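Local coordinates for protein inositol dehydrogenase (Lactobacillus casei, PDB 4MKX) that probably oxidises scyllo-inositol with the help of NAD, as a dehydrogenase of the Gfo/Idh/MocA family, at residues F72-M75 with V76-D80; G114-I117 with E118-E121; T123-V126 with I127-A131; T327-D330 with G331-T335; L341-A344 with F345-D349. All blocks are in the same frame, centred on the assembly; numbering follows the deposited sequence.

Contact 1: residues F72-M75 with V76-D80; sequences FDDM and VQHAD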
loop_
_atom_site.group_PDB
_atom_site.type_symbol
_atom_site.label_atom_id
_atom_site.label_comp_id
_atom_site.label_asym_id
_atom_site.label_seq_id
_atom_site.Cartn_x
_atom_site.Cartn_y
_atom_site.Cartn_z
ATOM N N PHE A 72 -48.545 9.868 -2.928
ATOM C CA PHE A 72 -47.969 8.888 -3.850
ATOM C C PHE A 72 -48.983 8.264 -4.800
ATOM O O PHE A 72 -48.713 8.099 -5.994
ATOM C CB PHE A 72 -47.217 7.788 -3.091
ATOM C CG PHE A 72 -46.575 6.765 -3.989
ATOM C CD1 PHE A 72 -45.326 7.006 -4.550
ATOM C CD2 PHE A 72 -47.209 5.564 -4.272
ATOM C CE1 PHE A 72 -44.730 6.073 -5.379
ATOM C CE2 PHE A 72 -46.622 4.629 -5.101
ATOM C CZ PHE A 72 -45.370 4.876 -5.650
ATOM N N ASP A 73 -50.156 7.906 -4.284
ATOM C CA ASP A 73 -51.155 7.288 -5.138
ATOM C C ASP A 73 -51.656 8.270 -6.182
ATOM O O ASP A 73 -51.991 7.873 -7.288
ATOM C CB ASP A 73 -52.320 6.745 -4.311
ATOM C CG ASP A 73 -51.881 5.668 -3.351
ATOM O OD1 ASP A 73 -51.642 4.536 -3.816
ATOM O OD2 ASP A 73 -51.751 5.960 -2.143
ATOM N N ASP A 74 -51.686 9.549 -5.821
ATOM C CA ASP A 74 -52.095 10.589 -6.755
ATOM C C ASP A 74 -51.092 10.632 -7.903
ATOM O O ASP A 74 -51.475 10.702 -9.064
ATOM C CB ASP A 74 -52.162 11.941 -6.049
ATOM C CG ASP A 74 -52.759 13.028 -6.923
ATOM O OD1 ASP A 74 -53.364 12.692 -7.965
ATOM O OD2 ASP A 74 -52.622 14.217 -6.565
ATOM N N MET A 75 -49.804 10.536 -7.579
ATOM C CA MET A 75 -48.779 10.556 -8.625
ATOM C C MET A 75 -48.896 9.370 -9.573
ATOM O O MET A 75 -48.867 9.527 -10.794
ATOM C CB MET A 75 -47.367 10.579 -8.033
ATOM C CG MET A 75 -46.283 10.527 -9.114
ATOM S SD MET A 75 -44.591 10.650 -8.484
ATOM C CE MET A 75 -44.447 9.120 -7.573
ATOM N N VAL A 76 -49.014 8.175 -9.016
ATOM C CA VAL A 76 -49.024 6.974 -9.841
ATOM C C VAL A 76 -50.294 6.858 -10.712
ATOM O O VAL A 76 -50.278 6.269 -11.803
ATOM C CB VAL A 76 -48.791 5.741 -8.963
ATOM C CG1 VAL A 76 -48.665 4.517 -9.804
ATOM C CG2 VAL A 76 -47.499 5.931 -8.173
ATOM N N GLN A 77 -51.388 7.439 -10.238
ATOM C CA GLN A 77 -52.631 7.396 -10.996
ATOM C C GLN A 77 -52.663 8.431 -12.112
ATOM O O GLN A 77 -53.238 8.186 -13.175
ATOM C CB GLN A 77 -53.830 7.623 -10.079
ATOM C CG GLN A 77 -54.116 6.492 -9.126
ATOM C CD GLN A 77 -55.264 6.816 -8.193
ATOM O OE1 GLN A 77 -56.356 7.170 -8.638
ATOM N NE2 GLN A 77 -55.020 6.706 -6.891
ATOM N N HIS A 78 -52.060 9.590 -11.875
ATOM C CA HIS A 78 -52.270 10.726 -12.773
ATOM C C HIS A 78 -51.043 11.233 -13.536
ATOM O O HIS A 78 -51.188 11.776 -14.628
ATOM C CB HIS A 78 -52.926 11.881 -12.013
ATOM C CG HIS A 78 -54.189 11.495 -11.305
ATOM N ND1 HIS A 78 -54.362 11.664 -9.947
ATOM C CD2 HIS A 78 -55.346 10.964 -11.769
ATOM C CE1 HIS A 78 -55.565 11.238 -9.602
ATOM N NE2 HIS A 78 -56.184 10.812 -10.690
ATOM N N ALA A 79 -49.841 11.068 -12.980
ATOM C CA ALA A 79 -48.644 11.598 -13.638
ATOM C C ALA A 79 -48.344 10.893 -14.956
ATOM O O ALA A 79 -48.741 9.746 -15.168
ATOM C CB ALA A 79 -47.426 11.536 -12.704
ATOM N N ASP A 80 -47.647 11.583 -15.850
ATOM C CA ASP A 80 -47.257 10.976 -17.114
ATOM C C ASP A 80 -45.936 10.236 -16.938
ATOM O O ASP A 80 -44.897 10.687 -17.416
ATOM C CB ASP A 80 -47.117 12.045 -18.200
ATOM C CG ASP A 80 -46.813 11.457 -19.564
ATOM O OD1 ASP A 80 -47.101 10.258 -19.786
ATOM O OD2 ASP A 80 -46.297 12.206 -20.423
#

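Contact 2: residues G114-I117 with E118-E121; sequences GLDI and EAIE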
loop_
_atom_site.group_PDB
_atom_site.type_symbol
_atom_site.label_atom_id
_atom_site.label_comp_id
_atom_site.label_asym_id
_atom_site.label_seq_id
_atom_site.Cartn_x
_atom_site.Cartn_y
_atom_site.Cartn_z
ATOM N N GLY A 114 -38.932 -4.184 2.842
ATOM C CA GLY A 114 -39.941 -3.959 3.856
ATOM C C GLY A 114 -39.402 -4.464 5.179
ATOM O O GLY A 114 -38.255 -4.928 5.247
ATOM N N LEU A 115 -40.222 -4.388 6.224
ATOM C CA LEU A 115 -39.764 -4.685 7.581
ATOM C C LEU A 115 -40.442 -5.899 8.212
ATOM O O LEU A 115 -39.920 -6.495 9.164
ATOM C CB LEU A 115 -39.988 -3.463 8.469
ATOM C CG LEU A 115 -39.344 -2.198 7.914
ATOM C CD1 LEU A 115 -39.778 -0.987 8.701
ATOM C CD2 LEU A 115 -37.837 -2.339 7.931
ATOM N N ASP A 116 -41.611 -6.246 7.693
ATOM C CA ASP A 116 -42.420 -7.323 8.256
ATOM C C ASP A 116 -42.497 -8.470 7.266
ATOM O O ASP A 116 -42.938 -8.282 6.138
ATOM C CB ASP A 116 -43.826 -6.809 8.556
ATOM C CG ASP A 116 -44.759 -7.908 9.025
ATOM O OD1 ASP A 116 -44.734 -8.234 10.229
ATOM O OD2 ASP A 116 -45.509 -8.446 8.189
ATOM N N ILE A 117 -42.060 -9.652 7.693
ATOM C CA ILE A 117 -42.013 -10.836 6.839
ATOM C C ILE A 117 -43.371 -11.165 6.195
ATOM O O ILE A 117 -43.441 -11.469 5.008
ATOM C CB ILE A 117 -41.556 -12.071 7.630
ATOM C CG1 ILE A 117 -40.235 -11.796 8.355
ATOM C CG2 ILE A 117 -41.420 -13.273 6.706
ATOM C CD1 ILE A 117 -39.056 -11.668 7.425
ATOM N N GLU A 118 -44.437 -11.131 6.988
ATOM C CA GLU A 118 -45.770 -11.439 6.471
ATOM C C GLU A 118 -46.158 -10.443 5.377
ATOM O O GLU A 118 -46.614 -10.832 4.301
ATOM C CB GLU A 118 -46.818 -11.421 7.597
ATOM C CG GLU A 118 -48.254 -11.625 7.096
ATOM C CD GLU A 118 -49.291 -11.557 8.203
ATOM O OE1 GLU A 118 -48.907 -11.355 9.376
ATOM O OE2 GLU A 118 -50.493 -11.708 7.893
ATOM N N ALA A 119 -45.976 -9.157 5.658
ATOM C CA ALA A 119 -46.275 -8.116 4.683
ATOM C C ALA A 119 -45.411 -8.250 3.428
ATOM O O ALA A 119 -45.879 -7.994 2.317
ATOM C CB ALA A 119 -46.131 -6.738 5.308
ATOM N N ILE A 120 -44.149 -8.640 3.592
ATOM C CA ILE A 120 -43.283 -8.851 2.431
ATOM C C ILE A 120 -43.799 -9.969 1.509
ATOM O O ILE A 120 -43.784 -9.834 0.282
ATOM C CB ILE A 120 -41.814 -9.112 2.839
ATOM C CG1 ILE A 120 -41.228 -7.884 3.536
ATOM C CG2 ILE A 120 -40.983 -9.464 1.618
ATOM C CD1 ILE A 120 -39.820 -8.133 4.142
ATOM N N GLU A 121 -44.291 -11.059 2.092
ATOM C CA GLU A 121 -44.806 -12.151 1.273
ATOM C C GLU A 121 -46.064 -11.737 0.499
ATOM O O GLU A 121 -46.285 -12.199 -0.621
ATOM C CB GLU A 121 -45.044 -13.405 2.125
ATOM C CG GLU A 121 -43.757 -13.886 2.796
ATOM C CD GLU A 121 -43.824 -15.324 3.274
ATOM O OE1 GLU A 121 -44.893 -15.954 3.135
ATOM O OE2 GLU A 121 -42.798 -15.823 3.783
#

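Contact 3: residues T123-V126 with I127-A131; sequences TQQV and IAQHA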
loop_
_atom_site.group_PDB
_atom_site.type_symbol
_atom_site.label_atom_id
_atom_site.label_comp_id
_atom_site.label_asym_id
_atom_site.label_seq_id
_atom_site.Cartn_x
_atom_site.Cartn_y
_atom_site.Cartn_z
ATOM N N THR A 123 -46.503 -8.763 -0.692
ATOM C CA THR A 123 -45.957 -8.008 -1.818
ATOM C C THR A 123 -45.334 -8.912 -2.880
ATOM O O THR A 123 -45.462 -8.648 -4.072
ATOM C CB THR A 123 -44.950 -6.954 -1.333
ATOM O OG1 THR A 123 -45.631 -6.032 -0.475
ATOM C CG2 THR A 123 -44.341 -6.189 -2.516
ATOM N N GLN A 124 -44.650 -9.971 -2.453
ATOM C CA GLN A 124 -44.137 -10.955 -3.393
ATOM C C GLN A 124 -45.238 -11.489 -4.300
ATOM O O GLN A 124 -45.012 -11.699 -5.488
ATOM C CB GLN A 124 -43.478 -12.111 -2.658
ATOM C CG GLN A 124 -42.099 -11.776 -2.132
ATOM C CD GLN A 124 -41.476 -12.947 -1.418
ATOM O OE1 GLN A 124 -41.857 -13.265 -0.295
ATOM N NE2 GLN A 124 -40.523 -13.604 -2.071
ATOM N N GLN A 125 -46.415 -11.721 -3.730
ATOM C CA GLN A 125 -47.553 -12.184 -4.524
ATOM C C GLN A 125 -47.971 -11.139 -5.566
ATOM O O GLN A 125 -48.173 -11.472 -6.733
ATOM C CB GLN A 125 -48.722 -12.547 -3.607
ATOM C CG GLN A 125 -50.028 -12.828 -4.336
ATOM C CD GLN A 125 -49.988 -14.097 -5.173
ATOM O OE1 GLN A 125 -49.041 -14.874 -5.111
ATOM N NE2 GLN A 125 -51.041 -14.320 -5.948
ATOM N N VAL A 126 -48.084 -9.881 -5.142
ATOM C CA VAL A 126 -48.440 -8.794 -6.057
ATOM C C VAL A 126 -47.409 -8.693 -7.183
ATOM O O VAL A 126 -47.758 -8.566 -8.354
ATOM C CB VAL A 126 -48.581 -7.440 -5.327
ATOM C CG1 VAL A 126 -48.905 -6.333 -6.318
ATOM C CG2 VAL A 126 -49.672 -7.505 -4.277
ATOM N N ILE A 127 -46.127 -8.767 -6.828
ATOM C CA ILE A 127 -45.070 -8.751 -7.831
ATOM C C ILE A 127 -45.214 -9.892 -8.840
ATOM O O ILE A 127 -45.063 -9.687 -10.044
ATOM C CB ILE A 127 -43.662 -8.809 -7.167
ATOM C CG1 ILE A 127 -43.408 -7.541 -6.352
ATOM C CG2 ILE A 127 -42.590 -9.023 -8.209
ATOM C CD1 ILE A 127 -42.142 -7.623 -5.481
ATOM N N ALA A 128 -45.535 -11.090 -8.353
ATOM C CA ALA A 128 -45.688 -12.250 -9.227
ATOM C C ALA A 128 -46.869 -12.085 -10.189
ATOM O O ALA A 128 -46.884 -12.669 -11.275
ATOM C CB ALA A 128 -45.855 -13.513 -8.398
ATOM N N GLN A 129 -47.859 -11.298 -9.782
ATOM C CA GLN A 129 -49.036 -11.069 -10.621
ATOM C C GLN A 129 -48.798 -9.993 -11.674
ATOM O O GLN A 129 -49.681 -9.701 -12.481
ATOM C CB GLN A 129 -50.248 -10.711 -9.763
ATOM C CG GLN A 129 -50.753 -11.862 -8.908
ATOM C CD GLN A 129 -51.872 -11.458 -7.977
ATOM O OE1 GLN A 129 -51.829 -10.395 -7.360
ATOM N NE2 GLN A 129 -52.883 -12.310 -7.864
ATOM N N HIS A 130 -47.603 -9.412 -11.662
ATOM C CA HIS A 130 -47.231 -8.391 -12.633
ATOM C C HIS A 130 -45.877 -8.723 -13.245
ATOM O O HIS A 130 -44.959 -7.899 -13.237
ATOM C CB HIS A 130 -47.185 -7.012 -11.969
ATOM C CG HIS A 130 -48.526 -6.482 -11.571
ATOM N ND1 HIS A 130 -49.066 -6.684 -10.318
ATOM C CD2 HIS A 130 -49.433 -5.743 -12.255
ATOM C CE1 HIS A 130 -50.249 -6.103 -10.250
ATOM N NE2 HIS A 130 -50.494 -5.521 -11.410
ATOM N N ALA A 131 -45.759 -9.929 -13.788
ATOM C CA ALA A 131 -44.483 -10.423 -14.292
ATOM C C ALA A 131 -43.964 -9.634 -15.496
ATOM O O ALA A 131 -42.776 -9.700 -15.828
ATOM C CB ALA A 131 -44.589 -11.905 -14.626
#

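Contact 4: residues T327-D330 with G331-T335; sequences TAED and GLQGT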
loop_
_atom_site.group_PDB
_atom_site.type_symbol
_atom_site.label_atom_id
_atom_site.label_comp_id
_atom_site.label_asym_id
_atom_site.label_seq_id
_atom_site.Cartn_x
_atom_site.Cartn_y
_atom_site.Cartn_z
ATOM N N THR A 327 -34.140 -9.805 -7.102
ATOM C CA THR A 327 -35.556 -10.127 -6.915
ATOM C C THR A 327 -36.114 -9.738 -5.560
ATOM O O THR A 327 -35.378 -9.349 -4.652
ATOM C CB THR A 327 -35.801 -11.631 -7.102
ATOM O OG1 THR A 327 -35.195 -12.347 -6.019
ATOM C CG2 THR A 327 -35.194 -12.091 -8.402
ATOM N N ALA A 328 -37.427 -9.868 -5.424
ATOM C CA ALA A 328 -38.094 -9.637 -4.158
ATOM C C ALA A 328 -37.562 -10.621 -3.128
ATOM O O ALA A 328 -37.550 -10.323 -1.939
ATOM C CB ALA A 328 -39.589 -9.803 -4.314
ATOM N N GLU A 329 -37.129 -11.787 -3.597
ATOM C CA GLU A 329 -36.597 -12.820 -2.711
ATOM C C GLU A 329 -35.259 -12.397 -2.124
ATOM O O GLU A 329 -34.964 -12.700 -0.972
ATOM C CB GLU A 329 -36.428 -14.148 -3.453
ATOM C CG GLU A 329 -35.892 -15.298 -2.577
ATOM C CD GLU A 329 -36.909 -15.798 -1.562
ATOM O OE1 GLU A 329 -38.114 -15.527 -1.737
ATOM O OE2 GLU A 329 -36.509 -16.465 -0.583
ATOM N N ASP A 330 -34.437 -11.719 -2.919
ATOM C CA ASP A 330 -33.192 -11.177 -2.382
ATOM C C ASP A 330 -33.534 -10.169 -1.299
ATOM O O ASP A 330 -32.848 -10.067 -0.281
ATOM C CB ASP A 330 -32.374 -10.517 -3.492
ATOM C CG ASP A 330 -31.847 -11.517 -4.494
ATOM O OD1 ASP A 330 -31.373 -12.586 -4.067
ATOM O OD2 ASP A 330 -31.903 -11.244 -5.711
ATOM N N GLY A 331 -34.614 -9.427 -1.511
ATOM C CA GLY A 331 -35.093 -8.496 -0.510
ATOM C C GLY A 331 -35.595 -9.158 0.759
ATOM O O GLY A 331 -35.242 -8.740 1.864
ATOM N N LEU A 332 -36.454 -10.163 0.603
ATOM C CA LEU A 332 -36.969 -10.906 1.752
ATOM C C LEU A 332 -35.855 -11.494 2.606
ATOM O O LEU A 332 -35.860 -11.331 3.831
ATOM C CB LEU A 332 -37.892 -12.030 1.284
ATOM C CG LEU A 332 -38.342 -13.013 2.373
ATOM C CD1 LEU A 332 -39.216 -12.310 3.399
ATOM C CD2 LEU A 332 -39.065 -14.180 1.743
ATOM N N GLN A 333 -34.919 -12.190 1.968
ATOM C CA GLN A 333 -33.842 -12.836 2.722
ATOM C C GLN A 333 -32.945 -11.829 3.423
ATOM O O GLN A 333 -32.458 -12.093 4.530
ATOM C CB GLN A 333 -33.008 -13.751 1.838
ATOM C CG GLN A 333 -33.780 -14.942 1.273
ATOM C CD GLN A 333 -34.338 -15.863 2.346
ATOM O OE1 GLN A 333 -33.864 -15.882 3.485
ATOM N NE2 GLN A 333 -35.357 -16.629 1.984
ATOM N N GLY A 334 -32.719 -10.683 2.790
ATOM C CA GLY A 334 -31.932 -9.634 3.418
ATOM C C GLY A 334 -32.587 -9.152 4.699
ATOM O O GLY A 334 -31.942 -8.987 5.728
ATOM N N THR A 335 -33.896 -8.940 4.649
ATOM C CA THR A 335 -34.615 -8.467 5.820
ATOM C C THR A 335 -34.662 -9.554 6.893
ATOM O O THR A 335 -34.489 -9.281 8.080
ATOM C CB THR A 335 -36.038 -8.045 5.440
ATOM O OG1 THR A 335 -35.981 -6.743 4.854
ATOM C CG2 THR A 335 -36.917 -7.988 6.659
#

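Contact 5: residues L341-A344 with F345-D349; sequences LQEA and FEKND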
loop_
_atom_site.group_PDB
_atom_site.type_symbol
_atom_site.label_atom_id
_atom_site.label_comp_id
_atom_site.label_asym_id
_atom_site.label_seq_id
_atom_site.Cartn_x
_atom_site.Cartn_y
_atom_site.Cartn_z
ATOM N N LEU A 341 -30.302 -11.257 13.094
ATOM C CA LEU A 341 -29.153 -10.655 13.770
ATOM C C LEU A 341 -29.615 -9.786 14.929
ATOM O O LEU A 341 -29.018 -9.798 15.996
ATOM C CB LEU A 341 -28.324 -9.816 12.789
ATOM C CG LEU A 341 -27.535 -10.588 11.740
ATOM C CD1 LEU A 341 -27.038 -9.627 10.658
ATOM C CD2 LEU A 341 -26.356 -11.298 12.378
ATOM N N GLN A 342 -30.696 -9.041 14.730
ATOM C CA GLN A 342 -31.230 -8.198 15.787
ATOM C C GLN A 342 -31.748 -9.039 16.951
ATOM O O GLN A 342 -31.580 -8.675 18.121
ATOM C CB GLN A 342 -32.375 -7.346 15.253
ATOM C CG GLN A 342 -32.419 -5.980 15.864
ATOM C CD GLN A 342 -31.187 -5.173 15.516
ATOM O OE1 GLN A 342 -30.875 -4.964 14.338
ATOM N NE2 GLN A 342 -30.468 -4.724 16.539
ATOM N N GLU A 343 -32.389 -10.157 16.626
ATOM C CA GLU A 343 -32.952 -11.018 17.660
ATOM C C GLU A 343 -31.834 -11.689 18.446
ATOM O O GLU A 343 -31.907 -11.798 19.669
ATOM C CB GLU A 343 -33.869 -12.075 17.050
ATOM C CG GLU A 343 -34.652 -12.853 18.103
ATOM C CD GLU A 343 -35.458 -13.986 17.514
ATOM O OE1 GLU A 343 -35.675 -13.988 16.279
ATOM O OE2 GLU A 343 -35.868 -14.879 18.290
ATOM N N ALA A 344 -30.802 -12.137 17.738
ATOM C CA ALA A 344 -29.641 -12.743 18.380
ATOM C C ALA A 344 -28.972 -11.762 19.328
ATOM O O ALA A 344 -28.517 -12.138 20.404
ATOM C CB ALA A 344 -28.657 -13.244 17.337
ATOM N N PHE A 345 -28.901 -10.500 18.926
ATOM C CA PHE A 345 -28.333 -9.484 19.791
ATOM C C PHE A 345 -29.157 -9.241 21.066
ATOM O O PHE A 345 -28.601 -9.142 22.158
ATOM C CB PHE A 345 -28.139 -8.169 19.042
ATOM C CG PHE A 345 -27.853 -7.030 19.951
ATOM C CD1 PHE A 345 -26.612 -6.920 20.559
ATOM C CD2 PHE A 345 -28.831 -6.094 20.242
ATOM C CE1 PHE A 345 -26.347 -5.886 21.431
ATOM C CE2 PHE A 345 -28.571 -5.054 21.114
ATOM C CZ PHE A 345 -27.326 -4.952 21.707
ATOM N N GLU A 346 -30.474 -9.142 20.936
ATOM C CA GLU A 346 -31.311 -8.875 22.106
ATOM C C GLU A 346 -31.353 -10.059 23.066
ATOM O O GLU A 346 -31.377 -9.876 24.280
ATOM C CB GLU A 346 -32.729 -8.463 21.681
ATOM C CG GLU A 346 -32.775 -7.126 20.967
ATOM C CD GLU A 346 -34.149 -6.800 20.419
ATOM O OE1 GLU A 346 -35.064 -7.640 20.565
ATOM O OE2 GLU A 346 -34.309 -5.704 19.836
ATOM N N LYS A 347 -31.340 -11.271 22.526
ATOM C CA LYS A 347 -31.366 -12.474 23.354
ATOM C C LYS A 347 -29.978 -12.851 23.844
ATOM O O LYS A 347 -29.842 -13.616 24.801
ATOM C CB LYS A 347 -31.940 -13.652 22.565
ATOM C CG LYS A 347 -33.431 -13.537 22.261
ATOM C CD LYS A 347 -33.944 -14.781 21.543
ATOM C CE LYS A 347 -35.431 -14.977 21.795
ATOM N NZ LYS A 347 -36.214 -13.761 21.421
ATOM N N ASN A 348 -28.953 -12.304 23.190
ATOM C CA ASN A 348 -27.569 -12.772 23.356
ATOM C C ASN A 348 -27.480 -14.300 23.253
ATOM O O ASN A 348 -26.978 -14.976 24.162
ATOM C CB ASN A 348 -26.935 -12.246 24.658
ATOM C CG ASN A 348 -25.405 -12.294 24.632
ATOM O OD1 ASN A 348 -24.807 -12.847 23.711
ATOM N ND2 ASN A 348 -24.771 -11.726 25.652
ATOM N N ASP A 349 -27.974 -14.835 22.139
ATOM C CA ASP A 349 -27.959 -16.267 21.884
ATOM C C ASP A 349 -27.974 -16.533 20.384
ATOM O O ASP A 349 -28.261 -15.636 19.585
ATOM C CB ASP A 349 -29.179 -16.920 22.555
ATOM C CG ASP A 349 -29.040 -18.428 22.703
ATOM O OD1 ASP A 349 -27.920 -18.957 22.553
ATOM O OD2 ASP A 349 -30.063 -19.090 22.990
#

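Contact 1: residues F72-M75 with V76-D80
F72 and V76 meet one turn apart on helix 72-78, a short helix of the NAD-binding Rossmann fold, and they form the tight side of this contact. CG2 of V76 lies over one face of the F72 ring in a CH-pi contact, 3.7 Å from the ring centroid and displaced toward the rim, with the closest side-chain atoms, V76 CG2 and F72 CE2, 3.4 Å apart. The methyl reaches back to the ring because V76 keeps CG2 beside its backbone N, while CG1 is the branch anti to N (chi1 -174°). Next along the buried side, M75 CG rests 3.9 Å from A79 CB, and both residues lean on A47 of strand 43-49 and F69 of strand 67-69. A hydrogen bond from D73 OD1 to S99 OG ties D73 to helix 93-102.

The solvent side is polar and looser. H78 presents the ND1 edge of its imidazole to D74, whose carboxylate is turned 80° from the ring plane. ND1 donates to OD1, but the modelled distance is too short to trust in detail. Q77 CG lies against D73 O at 3.1 Å. At the end of the helix A79 leaves helical geometry, its N bonded to M75 O at 2.8 Å.

Contact 2: residues G114-I117 with E118-E121
D116 meets A119 through two torsions: chi1 of 175° lays CG beside its own carbonyl carbon, and chi2 of 83° turns the carboxylate until OD2 hangs over the opening turn of the helix. There it accepts from A119 N at 2.7 Å in a nearly straight bond (163°), using the anti lone pair that faces away from OD1. E118 N is also close to D116 OD2, at 3.1 Å, but its N-H points the wrong way for a bond. The oxygen is flanked as well by the methylene E118 CB at 3.3 Å and the methyl A119 CB at 3.4 Å from D116 OD2.

The main chain of D116 works alongside its side chain, since D116 O takes I120 N at 2.8 Å. I120 in turn keeps CG1 beside its backbone N, which brings CG1 within 3.1 Å of D116 O and carries CD1 on to 3.7 Å from G114 O. I120 continues onto L332 and T335 of helix 328-347, and G114 O is hydrogen-bonded to T335 OG1.

E118 stretches its carboxylate outward, its OE1 4.6 Å from D116 OD2. The like charges probably disfavour each other slightly, while the N-terminal end of the helix would tend to stabilise the charge on D116. Taken together this is a classic aspartate N-cap, starting helix 117-128 of the Rossmann domain after strand 106-109.

Contact 3: residues T123-V126 with I127-A131
From T123 to A128 the backbone is regular alpha helix: I127 N reaches T123 O at 2.8 Å, almost straight, and A128 N reaches Q124 O at 3.0 Å. Then the helix ends in a tighter turn. Q129 N divides itself between Q125 O and, weakly, V126 O, and H130 N folds back to I127 O at 3.0 Å, a bond spanning three residues.

H130 follows with its side chain. Its CG lies beside its own backbone N (chi1 -69°), which swings the ring back along the helix axis so that ND1 donates to V126 O at 3.0 Å and 167°. The oxygen sits at the ring edge, practically in its plane, although the donor is tilted from the carbonyl plane of V126. The ring runs side by side with V126, ND1 lying 4.0 Å from V126 CG1. Replacing H130 with a leucine would probably leave V126 O with little more than its weak bond from Q129 N and let the side chain turn away from V126. One turn earlier, T123 CG2 packs on I127 CD1 at 4.0 Å.

T123 OG1 is hydrogen-bonded to E98, and its side chain touches L94 and I97 of helix 93-102. I127 touches both L101 of that helix and A328 of helix 328-347. Helix 117-128 itself is the helix of the beta-alpha-beta unit between strands 106-109 and 135-137.

Contact 4: residues T327-D330 with G331-T335
T327 to G334 make the first turns of helix 328-347 with regular bonds four residues apart, among them G331 N to T327 O at 3.2 Å and Q333 N to E329 O at 3.0 Å. T327 and D330 start it with a capping box: D330 N donates to T327 OG1 at 3.3 Å, and T327 N returns a bond to D330 OD2 at 3.0 Å, met on the anti side and somewhat out of the carboxylate plane.

One turn on, E329 and Q333 lie side by side and point the same way. E329 bends at chi2 (71°) and Q333 at its own chi2, which brings Q333 NE2 to E329 OE2 at 2.8 Å and 175°. The amide nitrogen approaches nearly head-on along the C-O bond, with the oxygen in the amide plane, while the two flat groups are turned 47° apart. E329 OE1 is held by Q124 of helix 117-128 and brushes L332 CD2 at 3.9 Å. A valine in place of Q333 would probably leave E329 OE2 without this donor and let the carboxylate swing about its bond to Q124.

D330 OD1 makes a salt bridge with R204 of helix 197-207. Thus both oxygens of E329 are met by neutral amides, whereas D330 has an arginine and a backbone N-H; the N-terminal end of the helix would probably favour the charged form of both acids.

Contact 5: residues L341-A344 with F345-D349
K347 N donates to E343 O at 3.0 Å, among the shortest sound polar bonds here, and the two side chains repeat the pairing farther out. E343 runs extended, CG anti to its backbone N (chi1 -171°), while K347 stays beside it until a bend at chi4 curls the ammonium inward. K347 NZ then reaches E343 OE2 at 3.3 Å, a salt bridge with a weak hydrogen bond, and K347 CE lies 3.5 Å from the same oxygen.

Beyond K347 the helix closes with a Schellman motif. N348, with positive phi, is its C-prime residue: D349 N turns back to A344 O at 3.3 Å, in the carbonyl plane on a lone pair, and N348 N makes a weak bond to F345 O. The reversal folds D349 O over A344, 3.3 Å from its CB. A344 also packs on V214 of strand 211-219 and V351 of strand 351-352.

N348 is tied twice, OD1 to W215 NE1 and ND2 to Q240 OE1 of a neighbouring subunit, so the turn takes part in the subunit interface. The charge pair, by contrast, is a surface bridge that probably adds only modestly to stability, and a lysine so near the C-terminal end of a helix is likely to be favoured by the helix dipole.

In the fold
None of the five closes a long loop; each is one short continuous run, and they follow one another without nesting or crossing. Contact 1 lies apart, on helix 72-78 of the Rossmann domain. Contact 2 begins helix 117-128 and contact 3 ends it, their centres about 14 Å apart. The chain then passes through the C-terminal domain before contact 4 opens helix 328-347, which returns to pack on helix 117-128, so that contact 4 touches both contact 2 and contact 3. Contact 5 ends the same helix, about 21 Å from contact 4 between centres, on strand 211-219 of the mixed sheet. This long helix thereby joins the two domains.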